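Local coordinates for hypothetical protein PH1109 (Pyrococcus horikoshii, PDB 2D59), which is of unknown function but belongs to the CoA-binding domain family, folding as a Rossmann-like alpha/beta domain around a five-stranded parallel sheet, at residues A[46-51]-A[135-140]; A[51-56]-A[72-77]; A[105-110]-A[115-120]. All coordinates share one frame; numbering follows the deposited sequence.

Contact 1: A[46-51]-A[135-140]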
# COMPACT_ATOMS: atom_id res chain seq x y z
N LEU A 46 -3.66 -8.52 -7.60
CA LEU A 46 -3.54 -8.75 -9.03
C LEU A 46 -4.72 -9.57 -9.52
O LEU A 46 -5.27 -9.31 -10.59
CB LEU A 46 -2.23 -9.49 -9.35
CG LEU A 46 -0.94 -8.68 -9.19
CD1 LEU A 46 0.26 -9.58 -9.38
CD2 LEU A 46 -0.92 -7.55 -10.22
N GLU A 47 -5.12 -10.56 -8.73
CA GLU A 47 -6.23 -11.42 -9.09
C GLU A 47 -7.57 -10.69 -9.02
O GLU A 47 -8.57 -11.17 -9.55
CB GLU A 47 -6.26 -12.65 -8.18
CG GLU A 47 -5.08 -13.60 -8.41
CD GLU A 47 -4.96 -14.67 -7.35
OE1 GLU A 47 -4.06 -15.54 -7.48
OE2 GLU A 47 -5.75 -14.66 -6.38
N HIS A 48 -7.58 -9.51 -8.40
CA HIS A 48 -8.81 -8.74 -8.30
C HIS A 48 -8.82 -7.44 -9.10
O HIS A 48 -9.47 -6.46 -8.72
CB HIS A 48 -9.16 -8.52 -6.84
CG HIS A 48 -9.73 -9.73 -6.18
ND1 HIS A 48 -8.96 -10.77 -5.72
CD2 HIS A 48 -11.02 -10.11 -5.98
CE1 HIS A 48 -9.74 -11.74 -5.27
NE2 HIS A 48 -10.99 -11.36 -5.42
N GLY A 49 -8.08 -7.44 -10.21
CA GLY A 49 -8.05 -6.30 -11.11
C GLY A 49 -7.24 -5.06 -10.82
O GLY A 49 -7.31 -4.09 -11.58
N TYR A 50 -6.47 -5.06 -9.73
CA TYR A 50 -5.67 -3.89 -9.41
C TYR A 50 -4.40 -3.79 -10.25
O TYR A 50 -3.85 -4.81 -10.70
CB TYR A 50 -5.29 -3.91 -7.93
CG TYR A 50 -6.46 -3.64 -7.01
CD1 TYR A 50 -7.34 -4.65 -6.64
CD2 TYR A 50 -6.70 -2.35 -6.52
CE1 TYR A 50 -8.44 -4.39 -5.82
CE2 TYR A 50 -7.79 -2.08 -5.71
CZ TYR A 50 -8.66 -3.10 -5.36
OH TYR A 50 -9.74 -2.82 -4.56
N ASP A 51 -3.96 -2.56 -10.50
CA ASP A 51 -2.72 -2.31 -11.24
C ASP A 51 -1.69 -2.19 -10.13
O ASP A 51 -1.63 -1.17 -9.44
CB ASP A 51 -2.80 -0.99 -12.02
CG ASP A 51 -3.60 -1.10 -13.31
OD1 ASP A 51 -3.91 -0.05 -13.91
OD2 ASP A 51 -3.91 -2.23 -13.72
N ARG A 135 -7.48 -8.19 3.37
CA ARG A 135 -8.48 -8.45 4.39
C ARG A 135 -9.67 -7.51 4.23
O ARG A 135 -10.83 -7.94 4.28
CB ARG A 135 -7.88 -8.27 5.79
CG ARG A 135 -8.72 -8.90 6.89
CD ARG A 135 -8.01 -10.12 7.48
NE ARG A 135 -6.99 -9.74 8.45
CZ ARG A 135 -6.09 -10.58 8.95
NH1 ARG A 135 -5.20 -10.15 9.83
NH2 ARG A 135 -6.06 -11.85 8.56
N GLU A 136 -9.38 -6.23 4.05
CA GLU A 136 -10.44 -5.23 3.89
C GLU A 136 -11.24 -5.49 2.62
O GLU A 136 -12.48 -5.40 2.62
CB GLU A 136 -9.83 -3.82 3.84
CG GLU A 136 -9.22 -3.35 5.15
CD GLU A 136 -10.19 -3.43 6.31
OE1 GLU A 136 -10.23 -4.48 6.98
OE2 GLU A 136 -10.93 -2.45 6.54
N HIS A 137 -10.56 -5.82 1.53
CA HIS A 137 -11.25 -6.09 0.28
C HIS A 137 -12.18 -7.28 0.45
O HIS A 137 -13.35 -7.23 0.07
CB HIS A 137 -10.24 -6.34 -0.84
CG HIS A 137 -10.87 -6.43 -2.19
ND1 HIS A 137 -11.50 -7.57 -2.64
CD2 HIS A 137 -10.97 -5.52 -3.19
CE1 HIS A 137 -11.97 -7.36 -3.86
NE2 HIS A 137 -11.66 -6.12 -4.22
N GLU A 138 -11.66 -8.36 1.03
CA GLU A 138 -12.45 -9.56 1.24
C GLU A 138 -13.71 -9.31 2.06
O GLU A 138 -14.81 -9.73 1.67
CB GLU A 138 -11.62 -10.64 1.94
CG GLU A 138 -10.63 -11.35 1.03
CD GLU A 138 -9.78 -12.37 1.78
OE1 GLU A 138 -9.11 -13.18 1.12
OE2 GLU A 138 -9.79 -12.34 3.03
N ARG A 139 -13.57 -8.63 3.20
CA ARG A 139 -14.72 -8.39 4.06
C ARG A 139 -15.66 -7.27 3.63
O ARG A 139 -16.85 -7.30 3.96
CB ARG A 139 -14.25 -8.14 5.50
CG ARG A 139 -13.71 -6.75 5.76
CD ARG A 139 -13.22 -6.61 7.20
NE ARG A 139 -12.85 -5.23 7.49
CZ ARG A 139 -13.72 -4.26 7.77
NH1 ARG A 139 -13.29 -3.03 8.00
NH2 ARG A 139 -15.02 -4.54 7.86
N LEU A 140 -15.15 -6.30 2.88
CA LEU A 140 -15.99 -5.19 2.44
C LEU A 140 -16.56 -5.32 1.04
O LEU A 140 -17.64 -4.80 0.76
CB LEU A 140 -15.21 -3.88 2.55
CG LEU A 140 -14.75 -3.48 3.96
CD1 LEU A 140 -13.83 -2.27 3.88
CD2 LEU A 140 -15.97 -3.18 4.82
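The imidazole of His137 meets Tyr50 and His48, two residues of the turn that follows helix 37-47, and the three rings form an aromatic cluster. The closer packing is at Tyr50. Its OH reaches His137 CD2 at 3.3 Å, and its CE1 lies 3.8 Å from the same CD2. CD2 lies near the plane of the Tyr50 ring and the OH near the plane of the imidazole, the side chains coming from opposite directions; the ring pair as a whole is oblique, with planes at 77° and centroids 5.8 Å apart. Tyr50 and His137 are both buried. His137 CG lies trans to the backbone N (chi1 -172°), a torsion that carries the ring off helix 133-141 toward the turn.

His48 makes the looser side. Its CD2 comes 3.6 Å from His137 CE1, but the rings meet obliquely, with planes at 62°, and His48 is exposed to solvent. The turn that presents both partners ends helix 37-47 in a Schellman motif: Gly49, with positive phi, is its C-prime residue, Tyr50 N reaches Leu45 O, and the Gly49 N to Leu46 O bond is weak at 3.4 Å. Tyr44, in the last turns of that helix, ties the cluster together: its ring stacks on His48, its OH bonds to His137 ND1, and its carbonyl O bonds to His48 ND1.

Tyr50 OH has its polar partner in Leu19 O of helix 12-21, a carbonyl that can only accept, so the hydroxyl proton is used there. Between the two segments there is thus ring packing without a hydrogen bond, including the hydroxyl oxygen against CD2, while bonds to Tyr44 and Leu19 probably help set how these rings are turned.

Contact 2: A[51-56]-A[72-77]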
# COMPACT_ATOMS: atom_id res chain seq x y z
N ASP A 51 -3.96 -2.56 -10.50
CA ASP A 51 -2.72 -2.31 -11.24
C ASP A 51 -1.69 -2.19 -10.13
O ASP A 51 -1.63 -1.17 -9.44
CB ASP A 51 -2.80 -0.99 -12.02
CG ASP A 51 -3.60 -1.10 -13.31
OD1 ASP A 51 -3.91 -0.05 -13.91
OD2 ASP A 51 -3.91 -2.23 -13.72
N VAL A 52 -0.89 -3.24 -9.95
CA VAL A 52 0.09 -3.25 -8.87
C VAL A 52 1.53 -3.11 -9.36
O VAL A 52 2.00 -3.90 -10.17
CB VAL A 52 -0.03 -4.55 -8.04
CG1 VAL A 52 0.85 -4.46 -6.80
CG2 VAL A 52 -1.48 -4.78 -7.65
N TYR A 53 2.20 -2.09 -8.85
CA TYR A 53 3.59 -1.80 -9.19
C TYR A 53 4.42 -2.03 -7.93
O TYR A 53 4.48 -1.19 -7.04
CB TYR A 53 3.69 -0.34 -9.65
CG TYR A 53 2.75 -0.04 -10.80
CD1 TYR A 53 3.11 -0.36 -12.12
CD2 TYR A 53 1.48 0.48 -10.58
CE1 TYR A 53 2.22 -0.16 -13.17
CE2 TYR A 53 0.59 0.69 -11.62
CZ TYR A 53 0.96 0.36 -12.91
OH TYR A 53 0.07 0.56 -13.94
N PRO A 54 5.07 -3.20 -7.84
CA PRO A 54 5.89 -3.52 -6.67
C PRO A 54 7.13 -2.66 -6.52
O PRO A 54 7.74 -2.25 -7.51
CB PRO A 54 6.22 -5.00 -6.87
CG PRO A 54 6.27 -5.13 -8.36
CD PRO A 54 5.08 -4.31 -8.81
N VAL A 55 7.48 -2.38 -5.27
CA VAL A 55 8.65 -1.57 -4.95
C VAL A 55 9.52 -2.27 -3.91
O VAL A 55 9.06 -2.59 -2.81
CB VAL A 55 8.25 -0.19 -4.38
CG1 VAL A 55 9.51 0.57 -3.94
CG2 VAL A 55 7.48 0.61 -5.42
N ASN A 56 10.78 -2.50 -4.27
CA ASN A 56 11.75 -3.13 -3.38
C ASN A 56 13.10 -3.15 -4.08
O ASN A 56 13.28 -3.85 -5.07
CB ASN A 56 11.34 -4.57 -3.03
CG ASN A 56 12.12 -5.12 -1.86
OD1 ASN A 56 13.33 -4.90 -1.73
ND2 ASN A 56 11.44 -5.86 -0.99
N LEU A 72 9.11 6.65 -6.75
CA LEU A 72 9.26 7.68 -7.77
C LEU A 72 9.74 7.13 -9.11
O LEU A 72 9.57 7.78 -10.15
CB LEU A 72 10.22 8.77 -7.28
CG LEU A 72 9.71 9.66 -6.14
CD1 LEU A 72 10.78 10.66 -5.75
CD2 LEU A 72 8.45 10.38 -6.59
N ASP A 73 10.35 5.95 -9.10
CA ASP A 73 10.85 5.34 -10.33
C ASP A 73 9.72 4.77 -11.19
O ASP A 73 9.91 4.51 -12.38
CB ASP A 73 11.86 4.23 -10.01
CG ASP A 73 13.11 4.76 -9.36
OD1 ASP A 73 13.66 5.76 -9.86
OD2 ASP A 73 13.56 4.17 -8.35
N ILE A 74 8.56 4.55 -10.58
CA ILE A 74 7.42 4.01 -11.30
C ILE A 74 6.94 5.02 -12.33
O ILE A 74 6.63 6.16 -12.00
CB ILE A 74 6.27 3.69 -10.33
CG1 ILE A 74 6.73 2.64 -9.32
CG2 ILE A 74 5.06 3.18 -11.10
CD1 ILE A 74 5.76 2.40 -8.18
N PRO A 75 6.87 4.61 -13.61
CA PRO A 75 6.42 5.47 -14.71
C PRO A 75 4.96 5.91 -14.60
O PRO A 75 4.64 7.08 -14.77
CB PRO A 75 6.65 4.60 -15.95
CG PRO A 75 7.73 3.66 -15.53
CD PRO A 75 7.33 3.31 -14.12
N ASP A 76 4.09 4.95 -14.30
CA ASP A 76 2.66 5.22 -14.19
C ASP A 76 2.26 5.96 -12.92
O ASP A 76 3.00 5.97 -11.94
CB ASP A 76 1.88 3.91 -14.29
CG ASP A 76 2.08 3.22 -15.63
OD1 ASP A 76 1.57 2.10 -15.83
OD2 ASP A 76 2.77 3.81 -16.50
N LYS A 77 1.07 6.57 -12.94
CA LYS A 77 0.59 7.30 -11.78
C LYS A 77 0.24 6.32 -10.67
O LYS A 77 -0.25 5.22 -10.93
CB LYS A 77 -0.66 8.13 -12.14
CG LYS A 77 -1.94 7.33 -12.34
CD LYS A 77 -2.01 6.64 -13.69
CE LYS A 77 -2.20 7.64 -14.82
NZ LYS A 77 -1.00 8.50 -15.04
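Ile74 packs against Tyr53 and Val55, two residues of strand 51-55 whose side chains reach the loop 72-77. The strand is an outermost one of the parallel Rossmann-like sheet, and the loop leads on toward strand 80-83.

The apolar part centres on the two ends of Ile74. CD1 touches Tyr53 CB and Val55 CG2, each at 3.7 Å, so it bridges the two strand residues, whereas Pro54 between them points away. The other branch, CG2, sits 4.0 Å from Tyr53 CG near the root of the ring. With CG1 opposite the carbonyl carbon (chi1 -61°), Ile74 sends both branches to the strand. Tyr93 of helix 87-100 also meets Val55.

The polar part lies at the far end of the tyrosine. Lys24 NZ bonds to Tyr53 OH and also forms a salt bridge with Asp51 OD1, so one ammonium group ties two side chains of this edge strand. On the loop side, Lys100 NZ bonds to the carbonyl oxygens of Ile74 and Asp76, holding the loop's backbone. Asp76 meets the ring crosswise, its carboxylate plane turned 81° from it, and Tyr53 OH donates a weak hydrogen bond of 2.9 Å to Asp76 OD1.

Contact 3: A[105-110]-A[115-120]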
# COMPACT_ATOMS: atom_id res chain seq x y z
N VAL A 105 -1.93 6.67 1.72
CA VAL A 105 -0.79 5.95 2.28
C VAL A 105 -1.47 4.88 3.12
O VAL A 105 -2.27 5.18 4.00
CB VAL A 105 0.09 6.84 3.18
CG1 VAL A 105 1.24 6.02 3.75
CG2 VAL A 105 0.63 8.01 2.39
N TRP A 106 -1.16 3.62 2.83
CA TRP A 106 -1.77 2.52 3.55
C TRP A 106 -0.73 1.75 4.36
O TRP A 106 0.12 1.06 3.80
CB TRP A 106 -2.45 1.58 2.54
CG TRP A 106 -3.30 0.51 3.16
CD1 TRP A 106 -2.90 -0.42 4.07
CD2 TRP A 106 -4.68 0.25 2.89
NE1 TRP A 106 -3.95 -1.26 4.38
CE2 TRP A 106 -5.05 -0.87 3.67
CE3 TRP A 106 -5.64 0.84 2.06
CZ2 TRP A 106 -6.35 -1.41 3.65
CZ3 TRP A 106 -6.93 0.30 2.04
CH2 TRP A 106 -7.27 -0.81 2.83
N PHE A 107 -0.81 1.87 5.69
CA PHE A 107 0.09 1.18 6.59
C PHE A 107 -0.46 -0.20 6.93
O PHE A 107 -1.49 -0.32 7.59
CB PHE A 107 0.26 1.98 7.89
CG PHE A 107 1.05 3.25 7.74
CD1 PHE A 107 2.43 3.25 7.90
CD2 PHE A 107 0.41 4.45 7.45
CE1 PHE A 107 3.17 4.43 7.78
CE2 PHE A 107 1.14 5.64 7.33
CZ PHE A 107 2.52 5.63 7.49
N GLN A 108 0.22 -1.24 6.46
CA GLN A 108 -0.21 -2.60 6.74
C GLN A 108 0.12 -2.90 8.21
O GLN A 108 0.74 -2.09 8.89
CB GLN A 108 0.52 -3.59 5.82
CG GLN A 108 0.14 -3.49 4.34
CD GLN A 108 -1.09 -4.31 3.99
OE1 GLN A 108 -1.28 -5.42 4.50
NE2 GLN A 108 -1.92 -3.78 3.10
N TYR A 109 -0.30 -4.06 8.69
CA TYR A 109 -0.05 -4.44 10.08
C TYR A 109 1.42 -4.32 10.50
O TYR A 109 2.33 -4.72 9.77
CB TYR A 109 -0.54 -5.87 10.32
CG TYR A 109 -2.04 -6.04 10.17
CD1 TYR A 109 -2.92 -5.23 10.89
CD2 TYR A 109 -2.57 -7.00 9.31
CE1 TYR A 109 -4.30 -5.39 10.76
CE2 TYR A 109 -3.95 -7.16 9.17
CZ TYR A 109 -4.81 -6.35 9.90
OH TYR A 109 -6.17 -6.50 9.80
N ASN A 110 1.63 -3.76 11.69
CA ASN A 110 2.95 -3.59 12.27
C ASN A 110 3.94 -2.77 11.44
O ASN A 110 5.13 -3.08 11.40
CB ASN A 110 3.57 -4.96 12.56
CG ASN A 110 2.69 -5.82 13.46
OD1 ASN A 110 1.57 -6.18 13.09
ND2 ASN A 110 3.19 -6.14 14.64
N GLU A 115 5.37 9.62 12.98
CA GLU A 115 6.07 10.72 12.33
C GLU A 115 5.86 10.68 10.82
O GLU A 115 5.57 11.71 10.20
CB GLU A 115 7.56 10.65 12.66
CG GLU A 115 7.87 10.91 14.13
CD GLU A 115 7.71 12.37 14.51
OE1 GLU A 115 8.57 13.19 14.12
OE2 GLU A 115 6.72 12.71 15.19
N ALA A 116 5.99 9.50 10.23
CA ALA A 116 5.80 9.34 8.79
C ALA A 116 4.35 9.62 8.41
O ALA A 116 4.07 10.25 7.39
CB ALA A 116 6.18 7.92 8.37
N SER A 117 3.43 9.16 9.25
CA SER A 117 2.01 9.38 9.00
C SER A 117 1.66 10.86 9.09
O SER A 117 0.87 11.37 8.29
CB SER A 117 1.17 8.60 10.03
OG SER A 117 -0.21 8.84 9.85
N LYS A 118 2.26 11.54 10.06
CA LYS A 118 2.01 12.97 10.24
C LYS A 118 2.41 13.76 9.00
O LYS A 118 1.67 14.62 8.54
CB LYS A 118 2.77 13.49 11.46
CG LYS A 118 2.54 14.96 11.76
CD LYS A 118 3.28 15.39 13.01
CE LYS A 118 3.05 16.86 13.32
NZ LYS A 118 3.72 17.28 14.58
N LYS A 119 3.59 13.47 8.47
CA LYS A 119 4.07 14.16 7.29
C LYS A 119 3.12 13.91 6.13
O LYS A 119 2.77 14.83 5.38
CB LYS A 119 5.48 13.69 6.93
CG LYS A 119 6.10 14.42 5.73
CD LYS A 119 7.56 14.04 5.54
CE LYS A 119 8.41 14.50 6.72
NZ LYS A 119 9.84 14.13 6.55
N ALA A 120 2.69 12.66 5.98
CA ALA A 120 1.77 12.30 4.91
C ALA A 120 0.47 13.07 5.06
O ALA A 120 -0.07 13.60 4.08
CB ALA A 120 1.49 10.80 4.95
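The phenyl ring of Phe107 is the flat group in this contact, and it meets helix 114-122 with its outer end. Ala116 CB lies at the ring's edge, near its plane, 4.4 Å from CZ. Ser117 comes in obliquely, its CB 4.0 Å from Phe107 CE2, and its backbone N is 4.0 Å from CZ, so the ring tip rests against the helix backbone as well as the side chains. Tyr112, from the connection between the two segments, completes the surroundings with an edge-to-face meeting of rings.

Of the Ser117 side chain, CB is what meets the ring: OG is placed opposite the backbone N (chi1 178°) and bonds to Tyr112 OH, so the hydroxyl's polar partner comes from the same aromatic neighbour. One turn further along the helix, Ala120 CB meets Val105 CG2 at 3.9 Å.

Val105 and Phe107, two apart on the strand, point to the helix; Ala116 and Ala120, four apart, answer them and also touch Val94 of helix 87-100. Trp106, between Val105 and Phe107, serves the other face of the sheet, against Met133. The axes of strand 105-107 and helix 115-120 approach to 10.4 Å and run nearly antiparallel, at 161°. This is the geometry of a beta-alpha-beta crossover, here strand 104-107, helix 114-122 and strand 126-129 of the Rossmann-like fold.

Overall arrangement
Strand order in the parallel sheet is 51-55, 24-28, 80-83, 104-107, 126-129, so contact 2 uses an outermost strand and contact 3 the next-to-last one at the other side; their centres are about 18 Å apart and their nearest atoms about 10 Å. Contact 1 lies about 18 Å from contact 2 and about 20 Å from contact 3, centre to centre. It shares Asp51 with contact 2, and its helix 133-141 touches contact 3 through Glu136 on Trp106 and Arg135 on Tyr109. Along the chain, contact 2 closes before contact 3 opens, and both are nested within the loop closed by contact 1, which brings the end of helix 37-47 and the last helix, 133-141, together.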